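Local coordinates for rifamycin polyketide synthase (Amycolatopsis mediterranei, PDB 4LN9), which probably dehydrates the beta-hydroxyacyl polyketide intermediate as the dehydratase domain of the terminal module of the rifamycin assembly line, at residues 76-87 with 99-110; 128-136 with 147-155. All coordinates share one frame; numbering follows the deposited sequence.

Contact 1 (76-87 with 99-110) and contact 2 (128-136 with 147-155) have their centres about 12 Å apart in the double hotdog fold of this dehydratase. Along the chain, contact 1 is complete before contact 2 begins. Contact 1 sets helix 80-93 against strand 98-104 and bridges the chain before the helix, 76-78, to 108-110; contact 2 is the hairpin of strands 131-139 and 146-154. Strands 98-104 and 146-154 are neighbours, so the helix packs on the sheet that the hairpin extends, the layering of helix on sheet expected of a hotdog fold. Glu105 OE1 of contact 1 pairs with Arg147 NH2 of contact 2 at 2.6 Å, a salt bridge tying the two together.

Contact 1: residues 76-87 with 99-110; sequences VIVPGTGLVELA and LDELVIEAPLVV
Leu108 O is gripped by the backbone of the other segment: Val78 N donates a nearly straight hydrogen bond to it at 2.9 Å (169° at the hydrogen), and Ile77 CA adds a CA-H...O contact from 3.5 Å. Val110 N donates in turn to Val76 O at 2.9 Å. These two bonds flank the single bridge of Ile77 with Val109, and each end is extended by a water, one spanning Val76 N and Val110 O, the other Val78 O and Leu108 N. Beside the bridge, the Val78 and Leu108 side chains extend in a common direction, CG2 of the valine 3.6 Å from CG of the leucine; that CG2 also meets Val110 CG2.

From Gly80 onward the chain becomes one of the helices of the double hotdog fold, packed on strand 99-104 with 10.0 Å between the short axes. Leu83 divides its two methyls, CD1 to Ile104 CD1 (3.9 Å) and CD2 to Leu108 CD2. The next residue, Val84, does likewise: with chi1 at 169°, CG1 lies on the carbonyl side of the fork and meets Leu99 CD2, while CG2, on the N side, faces Leu102 CD2 at 4.2 Å. Ala87 CB closes the row against Leu99 CD1, and Trp267 of strand 263-272 also packs on Val84.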
# COMPACT_ATOMS: atom_id res chain seq x y z
N VAL A 76 23.61 -9.82 -9.77
CA VAL A 76 23.25 -8.76 -8.84
C VAL A 76 22.17 -9.21 -7.86
O VAL A 76 21.09 -9.63 -8.27
CB VAL A 76 22.78 -7.48 -9.56
CG1 VAL A 76 22.44 -6.39 -8.55
CG2 VAL A 76 23.84 -6.99 -10.54
N ILE A 77 22.51 -9.23 -6.57
CA ILE A 77 21.54 -9.53 -5.52
C ILE A 77 21.62 -8.47 -4.42
O ILE A 77 22.70 -7.99 -4.09
CB ILE A 77 21.78 -10.93 -4.91
CG1 ILE A 77 23.00 -10.93 -3.98
CG2 ILE A 77 21.95 -11.97 -6.01
CD1 ILE A 77 23.31 -12.28 -3.38
N VAL A 78 20.46 -8.01 -3.94
CA VAL A 78 20.44 -7.03 -2.86
C VAL A 78 21.09 -7.63 -1.62
O VAL A 78 20.82 -8.79 -1.29
CB VAL A 78 19.01 -6.55 -2.52
CG1 VAL A 78 19.01 -5.67 -1.29
CG2 VAL A 78 18.41 -5.81 -3.71
N PRO A 79 22.12 -6.96 -1.09
CA PRO A 79 22.80 -7.53 0.07
C PRO A 79 21.82 -7.78 1.22
O PRO A 79 20.85 -7.04 1.37
CB PRO A 79 23.82 -6.46 0.46
CG PRO A 79 23.27 -5.19 -0.12
CD PRO A 79 22.59 -5.60 -1.39
N GLY A 80 22.10 -8.79 2.03
CA GLY A 80 21.44 -8.94 3.33
C GLY A 80 21.28 -7.64 4.08
O GLY A 80 20.26 -7.41 4.74
N THR A 81 22.30 -6.79 4.03
CA THR A 81 22.29 -5.53 4.76
C THR A 81 21.29 -4.53 4.19
O THR A 81 20.80 -3.65 4.90
CB THR A 81 23.69 -4.88 4.79
OG1 THR A 81 24.18 -4.73 3.45
CG2 THR A 81 24.66 -5.76 5.57
N GLY A 82 21.01 -4.64 2.89
CA GLY A 82 19.98 -3.82 2.27
C GLY A 82 18.61 -4.18 2.79
O GLY A 82 17.77 -3.31 3.04
N LEU A 83 18.39 -5.47 2.99
CA LEU A 83 17.14 -5.96 3.57
C LEU A 83 17.00 -5.52 5.02
O LEU A 83 15.93 -5.07 5.44
CB LEU A 83 17.08 -7.49 3.47
CG LEU A 83 17.09 -8.01 2.03
CD1 LEU A 83 16.88 -9.51 1.99
CD2 LEU A 83 16.04 -7.28 1.20
N VAL A 84 18.10 -5.58 5.77
CA VAL A 84 18.14 -5.06 7.13
C VAL A 84 17.75 -3.58 7.19
O VAL A 84 16.95 -3.18 8.03
CB VAL A 84 19.54 -5.25 7.77
CG1 VAL A 84 19.65 -4.47 9.07
CG2 VAL A 84 19.82 -6.72 8.00
N GLU A 85 18.30 -2.79 6.28
CA GLU A 85 18.00 -1.36 6.23
C GLU A 85 16.53 -1.10 5.93
O GLU A 85 15.90 -0.22 6.52
CB GLU A 85 18.90 -0.64 5.21
CG GLU A 85 18.35 0.70 4.71
CD GLU A 85 18.57 1.84 5.69
OE1 GLU A 85 19.25 1.63 6.71
OE2 GLU A 85 18.04 2.95 5.44
N LEU A 86 15.98 -1.86 4.98
CA LEU A 86 14.57 -1.76 4.66
C LEU A 86 13.72 -2.07 5.88
O LEU A 86 12.75 -1.37 6.17
CB LEU A 86 14.22 -2.72 3.52
CG LEU A 86 14.97 -2.46 2.21
CD1 LEU A 86 14.55 -3.45 1.13
CD2 LEU A 86 14.76 -1.02 1.75
N ALA A 87 14.07 -3.15 6.58
CA ALA A 87 13.30 -3.60 7.74
C ALA A 87 13.32 -2.55 8.83
O ALA A 87 12.29 -2.20 9.39
CB ALA A 87 13.85 -4.92 8.25
N LEU A 99 15.49 -4.24 15.48
CA LEU A 99 15.37 -5.49 14.72
C LEU A 99 15.67 -6.69 15.60
O LEU A 99 16.82 -7.10 15.76
CB LEU A 99 16.28 -5.47 13.48
CG LEU A 99 16.08 -6.59 12.45
CD1 LEU A 99 14.62 -6.72 12.06
CD2 LEU A 99 16.95 -6.35 11.22
N ASP A 100 14.62 -7.21 16.24
CA ASP A 100 14.72 -8.34 17.17
C ASP A 100 15.27 -9.55 16.43
O ASP A 100 16.23 -10.18 16.88
CB ASP A 100 13.32 -8.65 17.73
CG ASP A 100 13.37 -9.42 19.04
OD1 ASP A 100 14.48 -9.67 19.55
OD2 ASP A 100 12.28 -9.77 19.55
N GLU A 101 14.72 -9.80 15.24
CA GLU A 101 15.12 -10.95 14.44
C GLU A 101 14.79 -10.72 12.97
O GLU A 101 13.78 -10.09 12.64
CB GLU A 101 14.43 -12.22 14.96
CG GLU A 101 14.83 -13.50 14.24
CD GLU A 101 14.29 -14.74 14.93
OE1 GLU A 101 13.43 -14.60 15.82
OE2 GLU A 101 14.76 -15.85 14.60
N LEU A 102 15.69 -11.14 12.09
CA LEU A 102 15.40 -11.19 10.66
C LEU A 102 16.05 -12.41 10.03
O LEU A 102 17.25 -12.64 10.20
CB LEU A 102 15.88 -9.91 9.96
CG LEU A 102 15.35 -9.69 8.54
CD1 LEU A 102 13.85 -9.45 8.55
CD2 LEU A 102 16.08 -8.53 7.87
N VAL A 103 15.23 -13.25 9.40
CA VAL A 103 15.75 -14.42 8.71
C VAL A 103 15.72 -14.21 7.20
O VAL A 103 14.70 -13.80 6.65
CB VAL A 103 14.96 -15.69 9.06
CG1 VAL A 103 15.44 -16.87 8.22
CG2 VAL A 103 15.10 -16.00 10.55
N ILE A 104 16.87 -14.37 6.55
CA ILE A 104 16.94 -14.22 5.10
C ILE A 104 16.62 -15.54 4.41
O ILE A 104 17.24 -16.57 4.69
CB ILE A 104 18.33 -13.72 4.64
CG1 ILE A 104 18.79 -12.55 5.52
CG2 ILE A 104 18.29 -13.31 3.18
CD1 ILE A 104 18.05 -11.26 5.25
N GLU A 105 15.60 -15.53 3.56
CA GLU A 105 15.04 -16.76 3.02
C GLU A 105 15.62 -17.07 1.65
O GLU A 105 15.80 -18.24 1.29
CB GLU A 105 13.52 -16.64 2.91
CG GLU A 105 12.83 -16.28 4.21
CD GLU A 105 11.42 -16.80 4.27
OE1 GLU A 105 10.92 -17.05 5.39
OE2 GLU A 105 10.88 -17.16 3.20
N ALA A 106 15.70 -16.04 0.81
CA ALA A 106 15.94 -16.21 -0.62
C ALA A 106 16.48 -14.90 -1.19
O ALA A 106 15.97 -13.83 -0.86
CB ALA A 106 14.66 -16.62 -1.33
N PRO A 107 17.51 -14.98 -2.04
CA PRO A 107 18.16 -13.79 -2.59
C PRO A 107 17.19 -12.89 -3.35
O PRO A 107 16.37 -13.38 -4.14
CB PRO A 107 19.20 -14.38 -3.55
CG PRO A 107 19.52 -15.71 -2.97
CD PRO A 107 18.22 -16.22 -2.40
N LEU A 108 17.26 -11.59 -3.09
CA LEU A 108 16.52 -10.60 -3.87
C LEU A 108 17.30 -10.20 -5.12
O LEU A 108 18.12 -9.28 -5.08
CB LEU A 108 16.20 -9.37 -3.00
CG LEU A 108 15.60 -8.11 -3.63
CD1 LEU A 108 14.69 -8.45 -4.81
CD2 LEU A 108 14.85 -7.29 -2.59
N VAL A 109 17.15 -11.00 -6.17
CA VAL A 109 17.89 -10.78 -7.41
C VAL A 109 17.41 -9.52 -8.11
O VAL A 109 16.21 -9.31 -8.27
CB VAL A 109 17.73 -11.97 -8.37
CG1 VAL A 109 18.35 -11.65 -9.72
CG2 VAL A 109 18.35 -13.23 -7.77
N VAL A 110 18.35 -8.65 -8.47
CA VAL A 110 18.03 -7.53 -9.35
C VAL A 110 18.36 -7.90 -10.79
O VAL A 110 19.46 -8.38 -11.07
CB VAL A 110 18.82 -6.26 -8.97
CG1 VAL A 110 18.34 -5.07 -9.78
CG2 VAL A 110 18.68 -5.98 -7.48
O HOH W 1 21.60 -9.32 -12.25
O HOH W 2 18.93 -10.84 -1.10

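Contact 2: residues 128-136 with 147-155; sequences DGSRTVDVF and RHATGVLVP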
# COMPACT_ATOMS: atom_id res chain seq x y z
N ASP A 128 2.78 -6.76 23.26
CA ASP A 128 4.10 -6.23 23.63
C ASP A 128 4.55 -5.12 22.68
O ASP A 128 5.52 -4.41 22.96
CB ASP A 128 5.14 -7.35 23.66
CG ASP A 128 5.28 -8.06 22.33
OD1 ASP A 128 4.84 -7.50 21.31
OD2 ASP A 128 5.85 -9.18 22.31
N GLY A 129 3.84 -4.96 21.57
CA GLY A 129 4.11 -3.87 20.63
C GLY A 129 5.01 -4.29 19.49
O GLY A 129 5.33 -3.49 18.61
N SER A 130 5.43 -5.55 19.51
CA SER A 130 6.24 -6.10 18.43
C SER A 130 5.42 -6.27 17.15
O SER A 130 4.21 -6.50 17.20
CB SER A 130 6.83 -7.45 18.84
OG SER A 130 5.81 -8.41 19.06
N ARG A 131 6.06 -6.07 16.01
CA ARG A 131 5.41 -6.24 14.71
C ARG A 131 6.20 -7.21 13.85
O ARG A 131 7.43 -7.19 13.85
CB ARG A 131 5.29 -4.90 13.99
CG ARG A 131 4.59 -3.80 14.78
CD ARG A 131 4.63 -2.49 14.00
NE ARG A 131 3.85 -1.43 14.65
CZ ARG A 131 2.66 -1.02 14.22
NH1 ARG A 131 2.06 -1.65 13.23
NH2 ARG A 131 2.05 -0.01 14.83
N THR A 132 5.50 -8.04 13.08
CA THR A 132 6.16 -8.82 12.04
C THR A 132 6.59 -7.92 10.89
O THR A 132 5.95 -6.91 10.61
CB THR A 132 5.24 -9.92 11.49
OG1 THR A 132 4.03 -9.33 11.01
CG2 THR A 132 4.92 -10.94 12.57
N VAL A 133 7.70 -8.29 10.25
CA VAL A 133 8.11 -7.63 9.02
C VAL A 133 8.48 -8.69 7.98
O VAL A 133 8.99 -9.76 8.33
CB VAL A 133 9.28 -6.67 9.25
CG1 VAL A 133 10.48 -7.40 9.83
CG2 VAL A 133 9.66 -5.96 7.96
N ASP A 134 7.97 -8.51 6.76
CA ASP A 134 8.30 -9.42 5.66
C ASP A 134 8.73 -8.60 4.45
O ASP A 134 8.22 -7.51 4.22
CB ASP A 134 7.08 -10.27 5.29
CG ASP A 134 6.73 -11.28 6.37
OD1 ASP A 134 7.32 -12.38 6.39
OD2 ASP A 134 5.77 -11.01 7.14
N VAL A 135 9.71 -9.11 3.70
CA VAL A 135 10.13 -8.46 2.47
C VAL A 135 9.83 -9.33 1.25
O VAL A 135 10.19 -10.50 1.22
CB VAL A 135 11.63 -8.09 2.50
CG1 VAL A 135 12.05 -7.49 1.17
CG2 VAL A 135 11.92 -7.13 3.64
N PHE A 136 9.06 -8.78 0.31
CA PHE A 136 8.65 -9.53 -0.88
C PHE A 136 9.19 -8.86 -2.14
O PHE A 136 9.28 -7.63 -2.20
CB PHE A 136 7.13 -9.61 -0.97
CG PHE A 136 6.48 -10.24 0.23
CD1 PHE A 136 6.40 -11.62 0.34
CD2 PHE A 136 5.82 -9.45 1.16
CE1 PHE A 136 5.78 -12.20 1.43
CE2 PHE A 136 5.16 -10.03 2.23
CZ PHE A 136 5.16 -11.40 2.38
N ARG A 147 9.10 -14.35 -1.23
CA ARG A 147 9.51 -13.80 0.06
C ARG A 147 11.01 -13.91 0.27
O ARG A 147 11.61 -14.96 0.01
CB ARG A 147 8.77 -14.44 1.23
CG ARG A 147 8.92 -13.66 2.52
CD ARG A 147 7.97 -14.15 3.61
NE ARG A 147 8.44 -15.40 4.19
CZ ARG A 147 7.84 -16.02 5.20
NH1 ARG A 147 6.77 -15.48 5.77
NH2 ARG A 147 8.32 -17.17 5.66
N HIS A 148 11.62 -12.84 0.77
CA HIS A 148 13.07 -12.78 0.86
C HIS A 148 13.54 -12.78 2.28
O HIS A 148 14.69 -13.13 2.57
CB HIS A 148 13.60 -11.56 0.14
CG HIS A 148 13.33 -11.58 -1.33
ND1 HIS A 148 13.93 -12.45 -2.16
CD2 HIS A 148 12.37 -10.92 -2.09
CE1 HIS A 148 13.44 -12.30 -3.40
NE2 HIS A 148 12.49 -11.35 -3.36
N ALA A 149 12.70 -12.26 3.17
CA ALA A 149 13.06 -12.17 4.57
C ALA A 149 11.81 -12.02 5.41
O ALA A 149 10.83 -11.41 4.98
CB ALA A 149 14.00 -10.99 4.80
N THR A 150 11.87 -12.55 6.62
CA THR A 150 10.76 -12.44 7.55
C THR A 150 11.33 -12.27 8.95
O THR A 150 12.39 -12.81 9.26
CB THR A 150 9.86 -13.69 7.50
OG1 THR A 150 8.74 -13.52 8.37
CG2 THR A 150 10.64 -14.93 7.92
N GLY A 151 10.75 -11.36 9.73
CA GLY A 151 11.30 -11.04 11.03
C GLY A 151 10.36 -10.30 11.97
O GLY A 151 9.15 -10.31 11.79
N VAL A 152 10.95 -9.69 12.99
CA VAL A 152 10.21 -9.06 14.07
C VAL A 152 10.90 -7.76 14.48
O VAL A 152 12.11 -7.74 14.69
CB VAL A 152 10.13 -9.98 15.30
CG1 VAL A 152 9.41 -9.28 16.44
CG2 VAL A 152 9.43 -11.28 14.94
N LEU A 153 10.15 -6.66 14.47
CA LEU A 153 10.62 -5.40 15.01
C LEU A 153 9.94 -5.08 16.33
O LEU A 153 8.77 -5.41 16.53
CB LEU A 153 10.39 -4.27 14.01
CG LEU A 153 11.16 -4.49 12.71
CD1 LEU A 153 10.42 -3.87 11.53
CD2 LEU A 153 12.57 -3.92 12.83
N VAL A 154 10.70 -4.52 17.26
CA VAL A 154 10.19 -4.24 18.60
C VAL A 154 10.50 -2.80 18.99
O VAL A 154 11.41 -2.19 18.42
CB VAL A 154 10.79 -5.20 19.65
CG1 VAL A 154 10.48 -6.64 19.29
CG2 VAL A 154 12.29 -4.98 19.78
N PRO A 155 9.72 -2.23 19.92
CA PRO A 155 10.00 -0.87 20.35
C PRO A 155 11.30 -0.83 21.16
O PRO A 155 11.80 -1.87 21.58
CB PRO A 155 8.81 -0.53 21.26
CG PRO A 155 7.78 -1.58 20.99
CD PRO A 155 8.55 -2.81 20.61
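Strands 131-136 and 147-154 run antiparallel as a hairpin, their short axes 4.5 Å apart at closest approach, with hydrogen-bonded pairs Arg131-Leu153, Val133-Gly151 and Val135-Ala149. A one-residue shift in register between Val135 and Phe136 marks a beta bulge, where His148 N, rather than Ala149 N, donates to Val135 O at 2.8 Å.

On the face bearing Asp134, Thr150 and Arg147, the aspartate and threonine side chains rise together from the two strands. Thr150 OG1, placed anti to its own N (chi1 -176°), donates to Asp134 OD1 over 2.7 Å, meeting it from above the carboxylate plane, 43° out. The same oxygen forms a salt bridge with Arg147 NH1 at 3.2 Å, whose hydrogen bond is weak. Thr150 CB sits 3.8 Å above the centre of the guanidinium, covering one of its faces. Arg147 bends at chi3 (76°), and its aliphatic part runs obliquely past the Phe136 ring, Arg147 CG 3.6 Å from Phe136 CE1. Its NH2 reaches Glu105, just past the end of strand 98-104.

The other face carries Arg131, whose NH1 bonds to Asp51 O and Gly123 O, and beyond it apolar groups: Val133 CB meets Leu153 CD1 at 3.8 Å, and Val133 CG1 packs on the backbone of Gly151. Just before strand 131-136, Asp128 OD1 accepts from Ser130 N, an Asx turn, and also from Ser130 OG, on its syn side at 2.6 Å.

Asp134 OD2 takes a hydrogen bond from Gln49 NE2 of the second subunit, and Pro48 of that subunit packs on Phe136, so this face of the hairpin belongs to the dimer contact. With Thr150, Arg147 and that glutamine gathered round it, the buried carboxylate is probably stabilised as the anion and held in one orientation.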